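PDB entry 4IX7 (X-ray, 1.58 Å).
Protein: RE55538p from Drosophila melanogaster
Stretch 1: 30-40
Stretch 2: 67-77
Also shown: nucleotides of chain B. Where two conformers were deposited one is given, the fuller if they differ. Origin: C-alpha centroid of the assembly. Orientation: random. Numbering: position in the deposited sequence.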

ATOM      1  N   ALA C  30     -11.191   0.403  11.908  1.00 14.18           N
ATOM      2  CA  ALA C  30     -11.225  -0.618  12.955  1.00 14.55           C
ATOM      3  C   ALA C  30      -9.826  -0.812  13.540  1.00 15.29           C
ATOM      4  O   ALA C  30      -9.644  -0.883  14.761  1.00 16.21           O
ATOM      5  CB  ALA C  30     -11.766  -1.930  12.404  1.00 17.67           C
ATOM      6  N   THR C  31      -8.842  -0.867  12.648  1.00 13.27           N
ATOM      7  CA  THR C  31      -7.448  -1.048  13.029  1.00 15.00           C
ATOM      8  C   THR C  31      -6.968   0.128  13.879  1.00 14.87           C
ATOM      9  O   THR C  31      -6.352  -0.057  14.930  1.00 13.60           O
ATOM     10  CB  THR C  31      -6.580  -1.216  11.775  1.00 14.23           C
ATOM     11  OG1 THR C  31      -7.051  -2.356  11.051  1.00 14.18           O
ATOM     12  CG2 THR C  31      -5.120  -1.453  12.140  1.00 15.72           C
ATOM     13  N   ARG C  32      -7.275   1.345  13.444  1.00 12.10           N
ATOM     14  CA  ARG C  32      -6.875   2.534  14.191  0.58 13.93           C
ATOM     15  C   ARG C  32      -7.454   2.524  15.598  1.00 13.36           C
ATOM     16  O   ARG C  32      -6.762   2.844  16.566  1.00 14.61           O
ATOM     17  CB  ARG C  32      -7.299   3.813  13.457  0.58 14.48           C
ATOM     18  CG  ARG C  32      -6.529   4.072  12.175  0.58 16.13           C
ATOM     19  CD  ARG C  32      -7.094   5.269  11.413  0.58 16.27           C
ATOM     20  NE  ARG C  32      -6.276   5.552  10.241  0.58 15.82           N
ATOM     21  CZ  ARG C  32      -5.246   6.392  10.235  0.58 16.51           C
ATOM     22  NH1 ARG C  32      -4.544   6.571   9.123  0.58 13.92           N
ATOM     23  NH2 ARG C  32      -4.920   7.058  11.335  0.58 18.10           N
ATOM     24  N   LYS C  33      -8.728   2.154  15.719  1.00 13.29           N
ATOM     25  CA  LYS C  33      -9.359   2.159  17.036  1.00 16.99           C
ATOM     26  C   LYS C  33      -8.700   1.157  17.968  1.00 14.10           C
ATOM     27  O   LYS C  33      -8.436   1.464  19.133  1.00 15.91           O
ATOM     28  CB  LYS C  33     -10.862   1.888  16.944  1.00 17.48           C
ATOM     29  CG  LYS C  33     -11.583   1.969  18.288  1.00 20.82           C
ATOM     30  CD  LYS C  33     -11.361   3.324  18.962  1.00 20.52           C
ATOM     31  CE  LYS C  33     -12.372   3.560  20.082  1.00 32.64           C
ATOM     32  NZ  LYS C  33     -12.192   4.875  20.768  1.00 43.84           N
ATOM     33  N   LEU C  34      -8.427  -0.041  17.460  1.00 14.13           N
ATOM     34  CA  LEU C  34      -7.761  -1.041  18.288  1.00 13.51           C
ATOM     35  C   LEU C  34      -6.386  -0.528  18.702  1.00 13.53           C
ATOM     36  O   LEU C  34      -5.993  -0.670  19.858  1.00 13.79           O
ATOM     37  CB  LEU C  34      -7.646  -2.378  17.548  1.00 13.73           C
ATOM     38  CG  LEU C  34      -8.968  -3.115  17.299  1.00 14.26           C
ATOM     39  CD1 LEU C  34      -8.767  -4.279  16.340  1.00 18.58           C
ATOM     40  CD2 LEU C  34      -9.533  -3.613  18.623  1.00 17.35           C
ATOM     41  N   LEU C  35      -5.650   0.061  17.762  1.00 12.59           N
ATOM     42  CA  LEU C  35      -4.312   0.563  18.071  1.00 13.37           C
ATOM     43  C   LEU C  35      -4.281   1.586  19.198  1.00 13.65           C
ATOM     44  O   LEU C  35      -3.435   1.497  20.083  1.00 13.12           O
ATOM     45  CB  LEU C  35      -3.653   1.162  16.830  1.00 13.29           C
ATOM     46  CG  LEU C  35      -3.143   0.171  15.785  1.00 13.27           C
ATOM     47  CD1 LEU C  35      -2.783   0.942  14.527  1.00 12.86           C
ATOM     48  CD2 LEU C  35      -1.944  -0.657  16.274  1.00 13.68           C
ATOM     49  N   VAL C  36      -5.186   2.561  19.176  1.00 13.88           N
ATOM     50  CA  VAL C  36      -5.160   3.595  20.208  1.00 13.99           C
ATOM     51  C   VAL C  36      -5.744   3.112  21.526  1.00 14.22           C
ATOM     52  O   VAL C  36      -5.633   3.796  22.543  1.00 17.43           O
ATOM     53  CB  VAL C  36      -5.854   4.896  19.758  1.00 15.00           C
ATOM     54  CG1 VAL C  36      -5.119   5.469  18.546  1.00 15.53           C
ATOM     55  CG2 VAL C  36      -7.344   4.656  19.476  1.00 15.44           C
ATOM     56  N   THR C  37      -6.373   1.939  21.500  1.00 14.71           N
ATOM     57  CA  THR C  37      -6.869   1.320  22.726  1.00 13.13           C
ATOM     58  C   THR C  37      -5.775   0.489  23.394  1.00 13.59           C
ATOM     59  O   THR C  37      -5.666   0.452  24.626  1.00 18.01           O
ATOM     60  CB  THR C  37      -8.110   0.437  22.443  1.00 17.08           C
ATOM     61  OG1 THR C  37      -9.123   1.233  21.813  1.00 17.72           O
ATOM     62  CG2 THR C  37      -8.683  -0.118  23.751  1.00 16.93           C
ATOM     63  N   ILE C  38      -4.932  -0.128  22.575  1.00 13.51           N
ATOM     64  CA  ILE C  38      -3.956  -1.114  23.035  1.00 13.44           C
ATOM     65  C   ILE C  38      -2.584  -0.486  23.314  1.00 17.45           C
ATOM     66  O   ILE C  38      -1.859  -0.928  24.217  1.00 18.88           O
ATOM     67  CB  ILE C  38      -3.839  -2.254  22.000  1.00 15.30           C
ATOM     68  CG1 ILE C  38      -5.119  -3.097  22.012  1.00 14.36           C
ATOM     69  CG2 ILE C  38      -2.609  -3.116  22.236  1.00 16.88           C
ATOM     70  CD1 ILE C  38      -5.314  -3.906  20.744  1.00 14.75           C
ATOM     71  N   PHE C  39      -2.251   0.560  22.563  1.00 14.51           N
ATOM     72  CA  PHE C  39      -0.963   1.249  22.683  1.00 15.54           C
ATOM     73  C   PHE C  39      -1.178   2.716  23.013  1.00 17.11           C
ATOM     74  O   PHE C  39      -2.120   3.327  22.505  1.00 17.12           O
ATOM     75  CB  PHE C  39      -0.205   1.191  21.351  1.00 13.58           C
ATOM     76  CG  PHE C  39       0.151  -0.195  20.891  1.00 13.92           C
ATOM     77  CD1 PHE C  39       1.214  -0.878  21.462  1.00 15.65           C
ATOM     78  CD2 PHE C  39      -0.555  -0.800  19.863  1.00 16.62           C
ATOM     79  CE1 PHE C  39       1.556  -2.160  21.025  1.00 16.53           C
ATOM     80  CE2 PHE C  39      -0.214  -2.080  19.413  1.00 14.13           C
ATOM     81  CZ  PHE C  39       0.842  -2.758  19.997  1.00 17.40           C
ATOM     82  N   ASP C  40      -0.313   3.303  23.840  1.00 18.51           N
ATOM     83  CA  ASP C  40      -0.385   4.753  24.003  1.00 16.37           C
ATOM     84  C   ASP C  40       0.146   5.463  22.750  1.00 17.08           C
ATOM     85  O   ASP C  40       0.861   4.860  21.937  1.00 16.73           O
ATOM     86  CB  ASP C  40       0.278   5.241  25.303  1.00 22.94           C
ATOM     87  CG  ASP C  40       1.736   4.855  25.422  1.00 26.81           C
ATOM     88  OD1 ASP C  40       2.484   4.963  24.433  1.00 32.88           O
ATOM     89  OD2 ASP C  40       2.150   4.476  26.547  1.00 35.74           O
TER
ATOM     90  P    DT B   3      -8.484   8.947  12.948  1.00 23.99           P
ATOM     91  OP1  DT B   3      -9.699   8.229  13.397  1.00 27.93           O
ATOM     92  OP2  DT B   3      -7.141   8.566  13.407  1.00 21.35           O
ATOM     93  O5'  DT B   3      -8.453   8.890  11.345  1.00 19.30           O
ATOM     94  C5'  DT B   3      -9.645   9.181  10.667  1.00 19.08           C
ATOM     95  C4'  DT B   3      -9.361   9.164   9.182  1.00 16.01           C
ATOM     96  O4'  DT B   3      -8.496  10.283   8.870  1.00 16.43           O
ATOM     97  C3'  DT B   3      -8.638   7.918   8.681  1.00 17.54           C
ATOM     98  O3'  DT B   3      -9.476   7.294   7.699  1.00 16.53           O
ATOM     99  C2'  DT B   3      -7.321   8.451   8.122  1.00 14.54           C
ATOM    100  C1'  DT B   3      -7.657   9.892   7.795  1.00 14.38           C
ATOM    101  N1   DT B   3      -6.513  10.832   7.786  1.00 14.60           N
ATOM    102  C2   DT B   3      -6.369  11.688   6.707  1.00 15.34           C
ATOM    103  O2   DT B   3      -7.125  11.686   5.743  1.00 17.43           O
ATOM    104  N3   DT B   3      -5.294  12.534   6.796  1.00 14.82           N
ATOM    105  C4   DT B   3      -4.400  12.636   7.842  1.00 13.96           C
ATOM    106  O4   DT B   3      -3.471  13.439   7.822  1.00 15.33           O
ATOM    107  C5   DT B   3      -4.618  11.727   8.938  1.00 14.66           C
ATOM    108  C7   DT B   3      -3.701  11.738  10.124  1.00 17.82           C
ATOM    109  C6   DT B   3      -5.659  10.890   8.870  1.00 13.74           C
ATOM    110  P    DC B   4      -9.028   5.926   6.997  1.00 17.92           P
ATOM    111  OP1  DC B   4     -10.251   5.205   6.571  1.00 20.27           O
ATOM    112  OP2  DC B   4      -8.027   5.265   7.864  1.00 19.68           O
ATOM    113  O5'  DC B   4      -8.226   6.419   5.718  1.00 16.74           O
ATOM    114  C5'  DC B   4      -8.927   7.183   4.747  1.00 16.97           C
ATOM    115  C4'  DC B   4      -7.928   7.718   3.747  1.00 17.87           C
ATOM    116  O4'  DC B   4      -7.005   8.602   4.415  1.00 17.12           O
ATOM    117  C3'  DC B   4      -7.031   6.652   3.123  1.00 18.19           C
ATOM    118  O3'  DC B   4      -7.543   6.453   1.817  1.00 17.93           O
ATOM    119  C2'  DC B   4      -5.625   7.258   3.122  1.00 18.45           C
ATOM    120  C1'  DC B   4      -5.859   8.681   3.594  1.00 17.10           C
ATOM    121  N1   DC B   4      -4.781   9.234   4.456  1.00 15.06           N
ATOM    122  C2   DC B   4      -4.031  10.324   4.005  1.00 14.03           C
ATOM    123  O2   DC B   4      -4.290  10.794   2.894  1.00 15.61           O
ATOM    124  N3   DC B   4      -3.052  10.822   4.791  1.00 12.62           N
ATOM    125  C4   DC B   4      -2.806  10.273   5.990  1.00 13.62           C
ATOM    126  N4   DC B   4      -1.823  10.799   6.743  1.00 14.96           N
ATOM    127  C5   DC B   4      -3.550   9.145   6.460  1.00 15.56           C
ATOM    128  C6   DC B   4      -4.518   8.663   5.670  1.00 14.29           C
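Stretch 2, residues 67-77: MLDPGKIQDII

How does stretch 2 run relative to stretch 1? Residues 70-77 form a helix that continues later in the chain, and it packs on helix 30-38 in a roughly antiparallel sense: the N-to-C directions make an angle of 148°, and the axes approach to 10.7 Å. Leu68, at the start of stretch 2, lies near Phe39, Lys72 comes level with Ile38, and Ile76 reaches back to Leu34, where the CA atoms of Leu34 and Ile76 are 6.9 Å apart. No hydrogen bond links the two stretches directly, so the contact rests mainly on the fit of apolar side chains.

What does stretch 2 offer before its helix begins? Met67, a selenomethionine, stays clear of stretch 1, but Leu68 points toward it in an extended backbone conformation. Leu68 CD2 lies over one face of the Phe39 ring, 4.2 Å from the ring centroid and 14° off the normal, a CH-pi contact. Asp69 meets the edge of the same ring, with Asp69 CB 4.1 Å from Phe39 CE1. Its carboxylate has another task as the N-cap: Asp69 OD1 accepts from Lys72 N at 3.2 Å and, more weakly, from Gly71 N at 3.0 Å, tying down amides that the first turn of a helix leaves without backbone partners.

Which residues of the first helical turns touch stretch 1? Pro70 directs its side chain away, and Gly71 makes no contact. Lys72 turns toward stretch 1 with an m rotamer at chi1 and a chain extended beyond it. The aliphatic part does the packing: Lys72 CB is 3.8 Å from Phe39 CZ, and Lys72 CD is 3.8 Å from Ile38 CG2. At its tip, a water bridges the stretches, donating to Ile38 O at 2.9 Å and accepting a weak bond from Lys72 NZ at 3.3 Å. Ile73 leaves its backbone sideways, yet its end comes nearer, placing Ile73 CD1 3.8 Å from Phe39 CE2 and 4.2 Å from Leu35 CD2.

Where does the packing become most intimate? Gln74 and Asp75 make no contact, but Ile76, one turn beyond Lys72, is a knob set among Thr31, Leu34, Leu35 and Ile38. Ile76 CD1 lies 3.6 Å from Leu35 CD2 and 4.0 Å from Phe39 CE2, near the plane of that ring. Ile76 CG1 meets Ile38 CD1 at 3.7 Å, while Ile76 CG2 lies 4.1 Å from Leu34 CD1 and 4.3 Å from Thr31 CG2. Ile77 then points away.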

HETATM    1  N   MSE C  67      10.126  -2.273  16.706  1.00 16.81           N
HETATM    2  CA  MSE C  67       8.854  -2.867  16.330  1.00 15.54           C
HETATM    3  C   MSE C  67       7.828  -2.821  17.474  1.00 17.10           C
HETATM    4  O   MSE C  67       8.167  -2.973  18.654  1.00 18.24           O
HETATM    5  CB  MSE C  67       9.043  -4.295  15.810  1.00 20.38           C
HETATM    6  CG  MSE C  67       9.084  -5.319  16.906  1.00 21.86           C
HETATM    7 SE   MSE C  67       9.352  -7.094  16.200  0.58 30.27          SE
HETATM    8  CE  MSE C  67       8.305  -6.975  14.593  1.00 25.32           C
ATOM      9  N   LEU C  68       6.569  -2.576  17.112  1.00 14.36           N
ATOM     10  CA  LEU C  68       5.466  -2.693  18.061  1.00 14.24           C
ATOM     11  C   LEU C  68       5.393  -4.135  18.551  1.00 14.40           C
ATOM     12  O   LEU C  68       5.705  -5.064  17.800  1.00 15.78           O
ATOM     13  CB  LEU C  68       4.143  -2.321  17.375  1.00 15.64           C
ATOM     14  CG  LEU C  68       3.965  -0.836  17.070  1.00 16.08           C
ATOM     15  CD1 LEU C  68       2.764  -0.655  16.135  1.00 17.53           C
ATOM     16  CD2 LEU C  68       3.790  -0.046  18.356  1.00 17.66           C
ATOM     17  N   ASP C  69       4.985  -4.308  19.807  1.00 15.39           N
ATOM     18  CA  ASP C  69       4.810  -5.621  20.442  1.00 16.62           C
ATOM     19  C   ASP C  69       4.211  -6.617  19.448  1.00 15.37           C
ATOM     20  O   ASP C  69       3.057  -6.462  19.047  1.00 17.51           O
ATOM     21  CB  ASP C  69       3.878  -5.446  21.654  1.00 18.10           C
ATOM     22  CG  ASP C  69       3.703  -6.718  22.478  1.00 25.51           C
ATOM     23  OD1 ASP C  69       3.600  -7.818  21.906  1.00 25.22           O
ATOM     24  OD2 ASP C  69       3.644  -6.610  23.725  1.00 25.85           O
ATOM     25  N   PRO C  70       4.995  -7.627  19.024  1.00 14.17           N
ATOM     26  CA  PRO C  70       4.537  -8.525  17.960  1.00 16.68           C
ATOM     27  C   PRO C  70       3.291  -9.321  18.334  1.00 16.11           C
ATOM     28  O   PRO C  70       2.468  -9.575  17.460  1.00 17.23           O
ATOM     29  CB  PRO C  70       5.716  -9.485  17.763  1.00 22.66           C
ATOM     30  CG  PRO C  70       6.883  -8.818  18.365  1.00 25.50           C
ATOM     31  CD  PRO C  70       6.384  -7.902  19.436  1.00 20.80           C
ATOM     32  N   GLY C  71       3.162  -9.723  19.598  1.00 17.13           N
ATOM     33  CA  GLY C  71       2.021 -10.518  20.013  1.00 19.12           C
ATOM     34  C   GLY C  71       0.738  -9.710  19.954  1.00 16.53           C
ATOM     35  O   GLY C  71      -0.317 -10.212  19.547  1.00 17.60           O
ATOM     36  N   LYS C  72       0.833  -8.443  20.341  1.00 16.59           N
ATOM     37  CA  LYS C  72      -0.312  -7.541  20.281  1.00 15.68           C
ATOM     38  C   LYS C  72      -0.704  -7.240  18.828  1.00 15.53           C
ATOM     39  O   LYS C  72      -1.893  -7.221  18.475  1.00 15.14           O
ATOM     40  CB  LYS C  72      -0.031  -6.257  21.083  1.00 16.17           C
ATOM     41  CG  LYS C  72       0.077  -6.520  22.594  1.00 17.86           C
ATOM     42  CD  LYS C  72       0.378  -5.246  23.374  1.00 19.29           C
ATOM     43  CE  LYS C  72       0.409  -5.560  24.864  1.00 27.07           C
ATOM     44  NZ  LYS C  72       0.888  -4.419  25.689  1.00 31.01           N
ATOM     45  N   ILE C  73       0.292  -7.029  17.978  1.00 14.99           N
ATOM     46  CA  ILE C  73       0.035  -6.782  16.566  1.00 14.22           C
ATOM     47  C   ILE C  73      -0.608  -8.009  15.923  1.00 16.22           C
ATOM     48  O   ILE C  73      -1.564  -7.884  15.162  1.00 16.13           O
ATOM     49  CB  ILE C  73       1.319  -6.359  15.829  1.00 15.09           C
ATOM     50  CG1 ILE C  73       1.732  -4.956  16.288  1.00 16.53           C
ATOM     51  CG2 ILE C  73       1.113  -6.364  14.313  1.00 15.97           C
ATOM     52  CD1 ILE C  73       0.636  -3.929  16.185  1.00 16.07           C
ATOM     53  N   GLN C  74      -0.099  -9.195  16.257  1.00 13.34           N
ATOM     54  CA  GLN C  74      -0.667 -10.437  15.741  1.00 15.71           C
ATOM     55  C   GLN C  74      -2.145 -10.541  16.112  1.00 17.58           C
ATOM     56  O   GLN C  74      -2.966 -10.959  15.297  1.00 17.26           O
ATOM     57  CB  GLN C  74       0.093 -11.644  16.288  1.00 20.77           C
ATOM     58  CG  GLN C  74      -0.261 -12.945  15.595  1.00 27.83           C
ATOM     59  CD  GLN C  74       0.397 -14.151  16.249  1.00 36.73           C
ATOM     60  OE1 GLN C  74       1.091 -14.024  17.263  1.00 35.38           O
ATOM     61  NE2 GLN C  74       0.179 -15.329  15.673  1.00 44.86           N
ATOM     62  N   ASP C  75      -2.486 -10.134  17.333  1.00 17.18           N
ATOM     63  CA  ASP C  75      -3.876 -10.179  17.775  1.00 17.02           C
ATOM     64  C   ASP C  75      -4.751  -9.177  17.031  1.00 16.41           C
ATOM     65  O   ASP C  75      -5.896  -9.486  16.689  1.00 17.15           O
ATOM     66  CB  ASP C  75      -3.982  -9.955  19.283  1.00 17.16           C
ATOM     67  CG  ASP C  75      -3.687 -11.216  20.078  1.00 20.31           C
ATOM     68  OD1 ASP C  75      -3.576 -12.305  19.469  1.00 21.36           O
ATOM     69  OD2 ASP C  75      -3.581 -11.105  21.315  1.00 18.16           O
ATOM     70  N   ILE C  76      -4.220  -7.981  16.784  1.00 15.52           N
ATOM     71  CA  ILE C  76      -4.971  -6.981  16.038  1.00 16.99           C
ATOM     72  C   ILE C  76      -5.251  -7.490  14.634  1.00 16.49           C
ATOM     73  O   ILE C  76      -6.370  -7.373  14.138  1.00 17.85           O
ATOM     74  CB  ILE C  76      -4.227  -5.633  15.987  1.00 13.22           C
ATOM     75  CG1 ILE C  76      -4.211  -5.013  17.391  1.00 14.72           C
ATOM     76  CG2 ILE C  76      -4.876  -4.681  14.968  1.00 16.02           C
ATOM     77  CD1 ILE C  76      -3.304  -3.811  17.503  1.00 15.98           C
ATOM     78  N   ILE C  77      -4.243  -8.082  14.004  1.00 14.50           N
ATOM     79  CA  ILE C  77      -4.414  -8.641  12.663  1.00 16.25           C
ATOM     80  C   ILE C  77      -5.440  -9.770  12.696  1.00 16.11           C
ATOM     81  O   ILE C  77      -6.318  -9.839  11.839  1.00 18.03           O
ATOM     82  CB  ILE C  77      -3.078  -9.133  12.087  1.00 14.90           C
ATOM     83  CG1 ILE C  77      -2.143  -7.947  11.845  1.00 16.30           C
ATOM     84  CG2 ILE C  77      -3.303  -9.899  10.800  1.00 18.97           C
ATOM     85  CD1 ILE C  77      -0.695  -8.363  11.529  1.00 18.58           C
TER
HETATM   86  O   HOH W   1       0.904  -1.207  24.971  1.00 26.41           O